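Local coordinates for dihydropyrimidinase (Brevibacillus agri, PDB 3SFW), which probably catalyses the zinc-dependent, reversible hydrolytic ring opening of dihydropyrimidines, as other dihydropyrimidinases of the amidohydrolase family do, at residues P213-G218 and C242-R247; P265-L270 and W287-R292; G339-D344 and N416-M421. All blocks are in the same frame, centred on the assembly; numbering follows the deposited sequence.

Contact 1. Residues P213-G218 and C242-R247; sequences PPEAEG and CADAVR. With ACT (acetate ion), chain C.
Glu217 and Pro214 meet Cys242 where two helices start side by side, in a helix-helix packing contact on the outer layer of the barrel. The short segments 214-218 and 243-247 run nearly parallel, at 20°, with their axes 8.1 Å apart. Cys242 is the N-cap residue of the second helix. Its SG sits between the backbone N and the carbonyl carbon (chi1 66°), and lies 3.8 Å from Pro214 CB. Glu217 CG is anti to the backbone N and its chain is extended beyond CG. The carboxylate lies beside the sulfur, with CD 3.7 Å from Cys242 SG. Glu217 OE2 rests 3.6 Å from Ala245 CB. Helix 243-254 directly follows strand 234-237 of the TIM barrel, helix 214-230 comes just before that strand, and the two pack as neighbours. Glu217 OE1 pairs with Arg292 in a salt bridge and takes a hydrogen bond from Ser241. An alanine in place of Glu217 would probably leave the Arg292 guanidinium without this charged mate and Cys242 SG less closely packed. Further along, the helices come close: Gly218 CA is 3.3 Å from Asp244 OD2, and a CB on Gly218 would clash with that oxygen. Asp244 OD2 forms a salt bridge with Arg248. One water donates to both Glu215 O and Asp244 OD1, bridging the two helices.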
loop_
_atom_site.group_PDB
_atom_site.type_symbol
_atom_site.label_atom_id
_atom_site.label_comp_id
_atom_site.label_asym_id
_atom_site.label_seq_id
_atom_site.Cartn_x
_atom_site.Cartn_y
_atom_site.Cartn_z
ATOM N N PRO A 213 -21.941 -5.282 -1.770
ATOM C CA PRO A 213 -20.672 -5.502 -2.477
ATOM C C PRO A 213 -19.474 -5.518 -1.541
ATOM O O PRO A 213 -19.547 -4.978 -0.418
ATOM C CB PRO A 213 -20.560 -4.295 -3.416
ATOM C CG PRO A 213 -21.887 -3.607 -3.384
ATOM C CD PRO A 213 -22.519 -3.959 -2.074
ATOM N N PRO A 214 -18.373 -6.132 -1.978
ATOM C CA PRO A 214 -17.228 -6.280 -1.051
ATOM C C PRO A 214 -16.671 -4.957 -0.569
ATOM O O PRO A 214 -16.100 -4.880 0.515
ATOM C CB PRO A 214 -16.178 -7.052 -1.881
ATOM C CG PRO A 214 -16.731 -7.118 -3.273
ATOM C CD PRO A 214 -18.194 -6.877 -3.238
ATOM N N GLU A 215 -16.769 -3.916 -1.406
ATOM C CA GLU A 215 -16.325 -2.597 -1.002
ATOM C C GLU A 215 -17.019 -2.118 0.275
ATOM O O GLU A 215 -16.419 -1.366 1.024
ATOM C CB GLU A 215 -16.533 -1.598 -2.139
ATOM C CG GLU A 215 -15.609 -1.890 -3.371
ATOM C CD GLU A 215 -16.084 -3.003 -4.369
ATOM O OE1 GLU A 215 -17.196 -3.582 -4.267
ATOM O OE2 GLU A 215 -15.288 -3.300 -5.291
ATOM N N ALA A 216 -18.257 -2.556 0.501
ATOM C CA ALA A 216 -19.034 -2.163 1.701
ATOM C C ALA A 216 -18.466 -2.848 2.967
ATOM O O ALA A 216 -18.527 -2.294 4.079
ATOM C CB ALA A 216 -20.528 -2.545 1.513
ATOM N N GLU A 217 -17.999 -4.087 2.785
ATOM C CA GLU A 217 -17.343 -4.819 3.868
ATOM C C GLU A 217 -15.981 -4.206 4.082
ATOM O O GLU A 217 -15.556 -3.961 5.222
ATOM C CB GLU A 217 -17.227 -6.305 3.543
ATOM C CG GLU A 217 -16.375 -7.036 4.580
ATOM C CD GLU A 217 -16.213 -8.522 4.298
ATOM O OE1 GLU A 217 -17.068 -9.149 3.639
ATOM O OE2 GLU A 217 -15.263 -9.092 4.822
ATOM N N GLY A 218 -15.274 -3.906 2.998
ATOM C CA GLY A 218 -13.964 -3.250 3.151
ATOM C C GLY A 218 -14.104 -1.933 3.928
ATOM O O GLY A 218 -13.269 -1.600 4.800
ATOM N N CYS A 242 -13.515 -11.256 2.146
ATOM C CA CYS A 242 -13.009 -10.718 0.881
ATOM C C CYS A 242 -11.661 -10.062 0.981
ATOM O O CYS A 242 -11.198 -9.665 2.072
ATOM C CB CYS A 242 -13.994 -9.739 0.251
ATOM S SG CYS A 242 -14.256 -8.207 1.188
ATOM N N ALA A 243 -10.988 -10.016 -0.165
ATOM C CA ALA A 243 -9.632 -9.464 -0.236
ATOM C C ALA A 243 -9.574 -8.011 0.200
ATOM O O ALA A 243 -8.620 -7.613 0.883
ATOM C CB ALA A 243 -9.046 -9.623 -1.691
ATOM N N ASP A 244 -10.626 -7.240 -0.074
ATOM C CA ASP A 244 -10.650 -5.827 0.324
ATOM C C ASP A 244 -10.442 -5.731 1.850
ATOM O O ASP A 244 -9.634 -4.931 2.323
ATOM C CB ASP A 244 -12.003 -5.236 -0.061
ATOM C CG ASP A 244 -12.058 -3.722 0.078
ATOM O OD1 ASP A 244 -12.757 -3.107 -0.757
ATOM O OD2 ASP A 244 -11.477 -3.133 1.026
ATOM N N ALA A 245 -11.154 -6.571 2.592
ATOM C CA ALA A 245 -11.046 -6.570 4.049
ATOM C C ALA A 245 -9.707 -7.138 4.516
ATOM O O ALA A 245 -9.075 -6.582 5.453
ATOM C CB ALA A 245 -12.193 -7.313 4.676
ATOM N N VAL A 246 -9.261 -8.219 3.880
ATOM C CA VAL A 246 -7.944 -8.780 4.232
ATOM C C VAL A 246 -6.837 -7.730 4.106
ATOM O O VAL A 246 -6.021 -7.561 5.009
ATOM C CB VAL A 246 -7.587 -9.984 3.333
ATOM C CG1 VAL A 246 -6.125 -10.392 3.579
ATOM C CG2 VAL A 246 -8.535 -11.207 3.623
ATOM N N ARG A 247 -6.836 -6.986 3.000
ATOM C CA ARG A 247 -5.793 -5.959 2.786
ATOM C C ARG A 247 -5.766 -4.928 3.920
ATOM O O ARG A 247 -4.705 -4.482 4.328
ATOM C CB ARG A 247 -6.040 -5.209 1.440
ATOM C CG ARG A 247 -5.858 -6.129 0.260
ATOM C CD ARG A 247 -6.509 -5.551 -1.010
ATOM N NE ARG A 247 -6.536 -6.557 -2.062
ATOM C CZ ARG A 247 -7.306 -6.473 -3.145
ATOM N NH1 ARG A 247 -8.110 -5.428 -3.295
ATOM N NH2 ARG A 247 -7.285 -7.431 -4.062
HETATM C C ACT C . -4.782 -9.783 -2.609
HETATM O O ACT C . -5.437 -9.783 -3.680
HETATM O OXT ACT C . -3.773 -10.581 -2.464
HETATM C CH3 ACT C . -5.216 -8.888 -1.560
HETATM O O HOH W 1 -13.690 -0.654 0.468
#

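Contact 2. Residues P265-L270 and W287-R292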
loop_
_atom_site.group_PDB
_atom_site.type_symbol
_atom_site.label_atom_id
_atom_site.label_comp_id
_atom_site.label_asym_id
_atom_site.label_seq_id
_atom_site.Cartn_x
_atom_site.Cartn_y
_atom_site.Cartn_z
ATOM N N PRO A 265 -15.704 -21.380 7.023
ATOM C CA PRO A 265 -15.532 -22.347 5.951
ATOM C C PRO A 265 -16.284 -21.932 4.682
ATOM O O PRO A 265 -15.801 -22.181 3.579
ATOM C CB PRO A 265 -16.159 -23.621 6.517
ATOM C CG PRO A 265 -16.029 -23.479 8.018
ATOM C CD PRO A 265 -16.174 -21.997 8.278
ATOM N N GLN A 266 -17.475 -21.351 4.837
ATOM C CA GLN A 266 -18.286 -20.948 3.641
ATOM C C GLN A 266 -17.563 -19.968 2.728
ATOM O O GLN A 266 -17.715 -20.019 1.502
ATOM C CB GLN A 266 -19.689 -20.426 4.035
ATOM C CG GLN A 266 -19.724 -19.210 5.044
ATOM C CD GLN A 266 -19.621 -19.689 6.502
ATOM O OE1 GLN A 266 -18.937 -20.676 6.793
ATOM N NE2 GLN A 266 -20.264 -18.978 7.411
ATOM N N TYR A 267 -16.694 -19.134 3.293
ATOM C CA TYR A 267 -15.996 -18.145 2.455
ATOM C C TYR A 267 -14.731 -18.728 1.843
ATOM O O TYR A 267 -14.189 -18.157 0.928
ATOM C CB TYR A 267 -15.707 -16.850 3.238
ATOM C CG TYR A 267 -16.972 -16.276 3.837
ATOM C CD1 TYR A 267 -17.161 -16.235 5.227
ATOM C CD2 TYR A 267 -17.998 -15.791 2.993
ATOM C CE1 TYR A 267 -18.348 -15.752 5.788
ATOM C CE2 TYR A 267 -19.167 -15.268 3.538
ATOM C CZ TYR A 267 -19.343 -15.248 4.931
ATOM O OH TYR A 267 -20.518 -14.713 5.447
ATOM N N LEU A 268 -14.280 -19.873 2.376
ATOM C CA LEU A 268 -13.109 -20.579 1.860
ATOM C C LEU A 268 -13.411 -21.481 0.661
ATOM O O LEU A 268 -12.564 -21.635 -0.207
ATOM C CB LEU A 268 -12.356 -21.365 2.964
ATOM C CG LEU A 268 -11.788 -20.469 4.085
ATOM C CD1 LEU A 268 -11.335 -21.384 5.297
ATOM C CD2 LEU A 268 -10.625 -19.616 3.539
ATOM N N VAL A 269 -14.598 -22.085 0.642
ATOM C CA VAL A 269 -14.870 -23.197 -0.243
ATOM C C VAL A 269 -16.138 -22.981 -1.080
ATOM O O VAL A 269 -16.404 -23.790 -1.976
ATOM C CB VAL A 269 -14.929 -24.575 0.543
ATOM C CG1 VAL A 269 -16.225 -24.732 1.391
ATOM C CG2 VAL A 269 -14.828 -25.741 -0.374
ATOM N N LEU A 270 -16.916 -21.954 -0.753
ATOM C CA LEU A 270 -18.119 -21.612 -1.537
ATOM C C LEU A 270 -18.022 -20.238 -2.144
ATOM O O LEU A 270 -17.225 -19.421 -1.701
ATOM C CB LEU A 270 -19.398 -21.685 -0.679
ATOM C CG LEU A 270 -19.704 -23.025 0.007
ATOM C CD1 LEU A 270 -20.948 -22.884 0.914
ATOM C CD2 LEU A 270 -19.985 -24.140 -1.010
ATOM N N TRP A 287 -26.550 -15.691 3.497
ATOM C CA TRP A 287 -25.982 -15.326 4.822
ATOM C C TRP A 287 -25.106 -14.130 4.529
ATOM O O TRP A 287 -24.899 -13.787 3.349
ATOM C CB TRP A 287 -25.131 -16.465 5.423
ATOM C CG TRP A 287 -24.177 -17.122 4.446
ATOM C CD1 TRP A 287 -23.066 -16.568 3.890
ATOM C CD2 TRP A 287 -24.215 -18.501 4.017
ATOM N NE1 TRP A 287 -22.401 -17.529 3.106
ATOM C CE2 TRP A 287 -23.101 -18.711 3.173
ATOM C CE3 TRP A 287 -25.132 -19.565 4.228
ATOM C CZ2 TRP A 287 -22.867 -19.952 2.533
ATOM C CZ3 TRP A 287 -24.862 -20.806 3.669
ATOM C CH2 TRP A 287 -23.714 -21.004 2.864
ATOM N N SER A 288 -24.659 -13.421 5.575
ATOM C CA SER A 288 -24.007 -12.118 5.346
ATOM C C SER A 288 -22.723 -12.088 6.150
ATOM O O SER A 288 -22.698 -12.656 7.214
ATOM C CB SER A 288 -24.904 -10.979 5.833
ATOM O OG SER A 288 -26.129 -10.974 5.090
ATOM N N PRO A 289 -21.651 -11.492 5.621
ATOM C CA PRO A 289 -21.487 -11.003 4.250
ATOM C C PRO A 289 -21.745 -12.087 3.259
ATOM O O PRO A 289 -21.675 -13.268 3.574
ATOM C CB PRO A 289 -20.010 -10.584 4.182
ATOM C CG PRO A 289 -19.349 -11.348 5.303
ATOM C CD PRO A 289 -20.383 -11.405 6.385
ATOM N N PRO A 290 -22.130 -11.688 2.033
ATOM C CA PRO A 290 -22.528 -12.729 1.080
ATOM C C PRO A 290 -21.319 -13.510 0.572
ATOM O O PRO A 290 -20.185 -13.027 0.610
ATOM C CB PRO A 290 -23.150 -11.911 -0.067
ATOM C CG PRO A 290 -22.403 -10.566 -0.024
ATOM C CD PRO A 290 -22.120 -10.331 1.480
ATOM N N LEU A 291 -21.578 -14.644 -0.051
ATOM C CA LEU A 291 -20.540 -15.358 -0.807
ATOM C C LEU A 291 -19.972 -14.438 -1.891
ATOM O O LEU A 291 -20.681 -13.542 -2.374
ATOM C CB LEU A 291 -21.166 -16.625 -1.424
ATOM C CG LEU A 291 -21.528 -17.693 -0.399
ATOM C CD1 LEU A 291 -22.102 -18.940 -1.114
ATOM C CD2 LEU A 291 -20.274 -18.094 0.409
ATOM N N ARG A 292 -18.691 -14.640 -2.219
ATOM C CA ARG A 292 -17.878 -13.709 -3.011
ATOM C C ARG A 292 -17.413 -14.396 -4.296
ATOM O O ARG A 292 -17.442 -15.639 -4.422
ATOM C CB ARG A 292 -16.622 -13.292 -2.219
ATOM C CG ARG A 292 -16.940 -12.663 -0.849
ATOM C CD ARG A 292 -17.896 -11.421 -1.061
ATOM N NE ARG A 292 -17.936 -10.545 0.138
ATOM C CZ ARG A 292 -18.708 -9.462 0.235
ATOM N NH1 ARG A 292 -19.476 -9.072 -0.808
ATOM N NH2 ARG A 292 -18.664 -8.706 1.330
HETATM O O HOH W 2 -17.257 -16.635 -0.696
#
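Helix 265-269 lies against the irregular loop 287-292, with the backbones nearest at Tyr267 and Leu291, whose CA atoms are 6.2 Å apart. The loop bends through a cis peptide bond before Pro289. Tyr267 reaches into this bend and its OH donates a short hydrogen bond of 2.6 Å to Pro289 O. The donor lies in the carbonyl plane, on a lone pair, with a C=O...donor angle of 138°. The Pro289 ring crosses the tyrosine at about a right angle, its CG 3.9 Å from Tyr267 CZ. Tyr267 and Trp287 also touch, Tyr267 OH lying 3.5 Å from Trp287 CD1, with the ring planes at 90°. Gln266 CG packs against both aromatic rings. It stands between the backbone N and the carbonyl carbon (chi1 57°), over the centre of the Tyr267 ring and over a face of the Trp287 ring toward the rim. Gln266 NE2 bonds to Ser314 O. Leu270 CD1 meets the edge of the indole, 3.9 Å from Trp287 CZ2. Leu291 CD2 packs 3.9 Å from Leu270 CB. A water accepts from Arg292 N and donates to Leu270 O. Pro289 also touches His239, a zinc ligand, so this packing lies beside the metal site. The tyrosine bond gives Pro289 O a donor next to the cis peptide and ties the loop to helix 265-269, whereas buried Trp287 NE1 finds no partner.

Contact 3. Residues G339-D344 and N416-M421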
loop_
_atom_site.group_PDB
_atom_site.type_symbol
_atom_site.label_atom_id
_atom_site.label_comp_id
_atom_site.label_asym_id
_atom_site.label_seq_id
_atom_site.Cartn_x
_atom_site.Cartn_y
_atom_site.Cartn_z
ATOM N N GLY A 339 -26.197 -19.766 7.641
ATOM C CA GLY A 339 -25.993 -21.146 7.133
ATOM C C GLY A 339 -25.736 -22.197 8.205
ATOM O O GLY A 339 -25.409 -21.841 9.356
ATOM N N PRO A 340 -25.880 -23.505 7.862
ATOM C CA PRO A 340 -25.577 -24.585 8.786
ATOM C C PRO A 340 -24.163 -25.030 8.620
ATOM O O PRO A 340 -23.849 -25.810 7.707
ATOM C CB PRO A 340 -26.569 -25.729 8.382
ATOM C CG PRO A 340 -27.405 -25.145 7.194
ATOM C CD PRO A 340 -26.513 -24.010 6.629
ATOM N N ILE A 341 -23.297 -24.482 9.466
ATOM C CA ILE A 341 -21.862 -24.581 9.262
ATOM C C ILE A 341 -21.137 -25.272 10.458
ATOM O O ILE A 341 -19.973 -25.676 10.349
ATOM C CB ILE A 341 -21.261 -23.130 9.048
ATOM C CG1 ILE A 341 -22.070 -22.299 8.052
ATOM C CG2 ILE A 341 -19.758 -23.213 8.594
ATOM C CD1 ILE A 341 -22.086 -22.916 6.612
ATOM N N ILE A 342 -21.803 -25.401 11.596
ATOM C CA ILE A 342 -21.056 -25.803 12.812
ATOM C C ILE A 342 -20.379 -27.176 12.681
ATOM O O ILE A 342 -19.274 -27.391 13.191
ATOM C CB ILE A 342 -21.924 -25.701 14.068
ATOM C CG1 ILE A 342 -21.048 -25.552 15.324
ATOM C CG2 ILE A 342 -22.891 -26.944 14.207
ATOM C CD1 ILE A 342 -21.930 -25.168 16.585
ATOM N N GLU A 343 -21.039 -28.115 11.996
ATOM C CA GLU A 343 -20.596 -29.474 12.062
ATOM C C GLU A 343 -19.393 -29.761 11.152
ATOM O O GLU A 343 -18.526 -30.577 11.487
ATOM C CB GLU A 343 -21.747 -30.403 11.679
ATOM C CG GLU A 343 -21.386 -31.880 11.870
ATOM C CD GLU A 343 -22.614 -32.790 11.884
ATOM O OE1 GLU A 343 -23.757 -32.281 11.974
ATOM O OE2 GLU A 343 -22.416 -34.026 11.828
ATOM N N ASP A 344 -19.285 -29.020 10.063
ATOM C CA ASP A 344 -18.267 -29.352 9.044
ATOM C C ASP A 344 -17.018 -28.493 9.100
ATOM O O ASP A 344 -16.043 -28.718 8.313
ATOM C CB ASP A 344 -18.894 -29.380 7.669
ATOM C CG ASP A 344 -19.981 -30.422 7.586
ATOM O OD1 ASP A 344 -19.710 -31.595 7.983
ATOM O OD2 ASP A 344 -21.119 -30.038 7.262
ATOM N N ASN A 416 -27.708 -29.326 3.829
ATOM C CA ASN A 416 -26.315 -28.995 4.160
ATOM C C ASN A 416 -25.732 -28.250 2.976
ATOM O O ASN A 416 -25.837 -28.723 1.823
ATOM C CB ASN A 416 -25.567 -30.289 4.410
ATOM C CG ASN A 416 -24.174 -30.057 4.979
ATOM O OD1 ASN A 416 -23.343 -29.414 4.338
ATOM N ND2 ASN A 416 -23.932 -30.562 6.191
ATOM N N PRO A 417 -25.171 -27.050 3.213
ATOM C CA PRO A 417 -24.677 -26.254 2.081
ATOM C C PRO A 417 -23.461 -26.860 1.389
ATOM O O PRO A 417 -23.141 -26.471 0.270
ATOM C CB PRO A 417 -24.332 -24.886 2.717
ATOM C CG PRO A 417 -23.967 -25.268 4.180
ATOM C CD PRO A 417 -24.879 -26.437 4.531
ATOM N N PHE A 418 -22.815 -27.822 2.048
ATOM C CA PHE A 418 -21.741 -28.569 1.463
ATOM C C PHE A 418 -22.170 -29.924 0.872
ATOM O O PHE A 418 -21.337 -30.793 0.653
ATOM C CB PHE A 418 -20.609 -28.775 2.506
ATOM C CG PHE A 418 -20.216 -27.502 3.208
ATOM C CD1 PHE A 418 -19.572 -26.475 2.508
ATOM C CD2 PHE A 418 -20.588 -27.276 4.569
ATOM C CE1 PHE A 418 -19.224 -25.238 3.157
ATOM C CE2 PHE A 418 -20.248 -26.055 5.211
ATOM C CZ PHE A 418 -19.571 -25.046 4.521
ATOM N N GLU A 419 -23.470 -30.100 0.656
ATOM C CA GLU A 419 -24.002 -31.338 0.093
ATOM C C GLU A 419 -23.157 -31.860 -1.075
ATOM O O GLU A 419 -22.956 -31.169 -2.068
ATOM C CB GLU A 419 -25.452 -31.125 -0.332
ATOM C CG GLU A 419 -26.162 -32.460 -0.716
ATOM C CD GLU A 419 -26.371 -33.358 0.471
ATOM O OE1 GLU A 419 -26.753 -32.828 1.559
ATOM O OE2 GLU A 419 -26.257 -34.610 0.288
ATOM N N GLY A 420 -22.755 -33.116 -0.979
ATOM C CA GLY A 420 -21.976 -33.778 -2.057
ATOM C C GLY A 420 -20.476 -33.545 -2.002
ATOM O O GLY A 420 -19.734 -34.129 -2.782
ATOM N N MET A 421 -20.010 -32.670 -1.098
ATOM C CA MET A 421 -18.563 -32.387 -1.028
ATOM C C MET A 421 -17.760 -33.598 -0.600
ATOM O O MET A 421 -18.028 -34.203 0.432
ATOM C CB MET A 421 -18.280 -31.227 -0.056
ATOM C CG MET A 421 -16.835 -30.724 -0.152
ATOM S SD MET A 421 -16.734 -29.405 1.081
ATOM C CE MET A 421 -14.963 -29.072 1.041
#
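Pro340 overlaps Pro417, the two rings side by side and pointing opposite ways, with Pro340 CD 3.6 Å from Pro417 CD. In this fold of the amidohydrolase family, of the TIM-barrel clan, 339-344 is the loop before helix 345-354. The other partner, 416-421, lies in the connection between the antiparallel partner strands 393-403 and 422-432. It holds a type I beta turn from Asn416 to Glu419 and a type II beta turn from Phe418 to Met421. Ile341 CD1 touches both Pro417 and Phe418. It is 3.9 Å from Pro417 CG; the Ile341 side chain crosses that of Phe418 at about a right angle. Pro417 CG itself covers one face of the Phe418 ring, offset toward the rim. Asp344 OD2 approaches the same ring at its edge, 3.9 Å from Phe418 CD2. Outside the two loops, Phe418 also packs on Val269 and on Ile348 of helix 345-354. The polar link is made by Asn416. Its CG is anti to the backbone N (chi1 -171°), and the amide meets the Asp344 carboxylate tip to tip, the planes 48° apart. Asn416 ND2 also bonds to His409 ND1. Asn416 OD1 accepts from Phe418 N at 2.8 Å, closing an Asx turn. This probably helps to set the amide's rotation; Asp344 OD2 lies in the amide plane of Asn416, 3.1 Å from ND2, with an N-H...O angle of 172°.

In the fold
The contacts come in series along the chain, and all three belong to the amidohydrolase part of the protein. Contact 2 is the middle one: its centre is about 13 Å from that of contact 1 and about 12 Å from that of contact 3. Contacts 1 and 3 do not touch; their nearest atoms are about 15 Å apart. Pro289 of contact 2 packs against Glu217 OE1 of contact 1. On the other flank, Gln266 packs on Ile341, Trp287 on Gly339 and Val269 on Met421. The middle contact, beside the zinc ions, thus ties helices 214-230 and 243-254 on one side to the loops before helix 345-354 and strand 422-432 on the other.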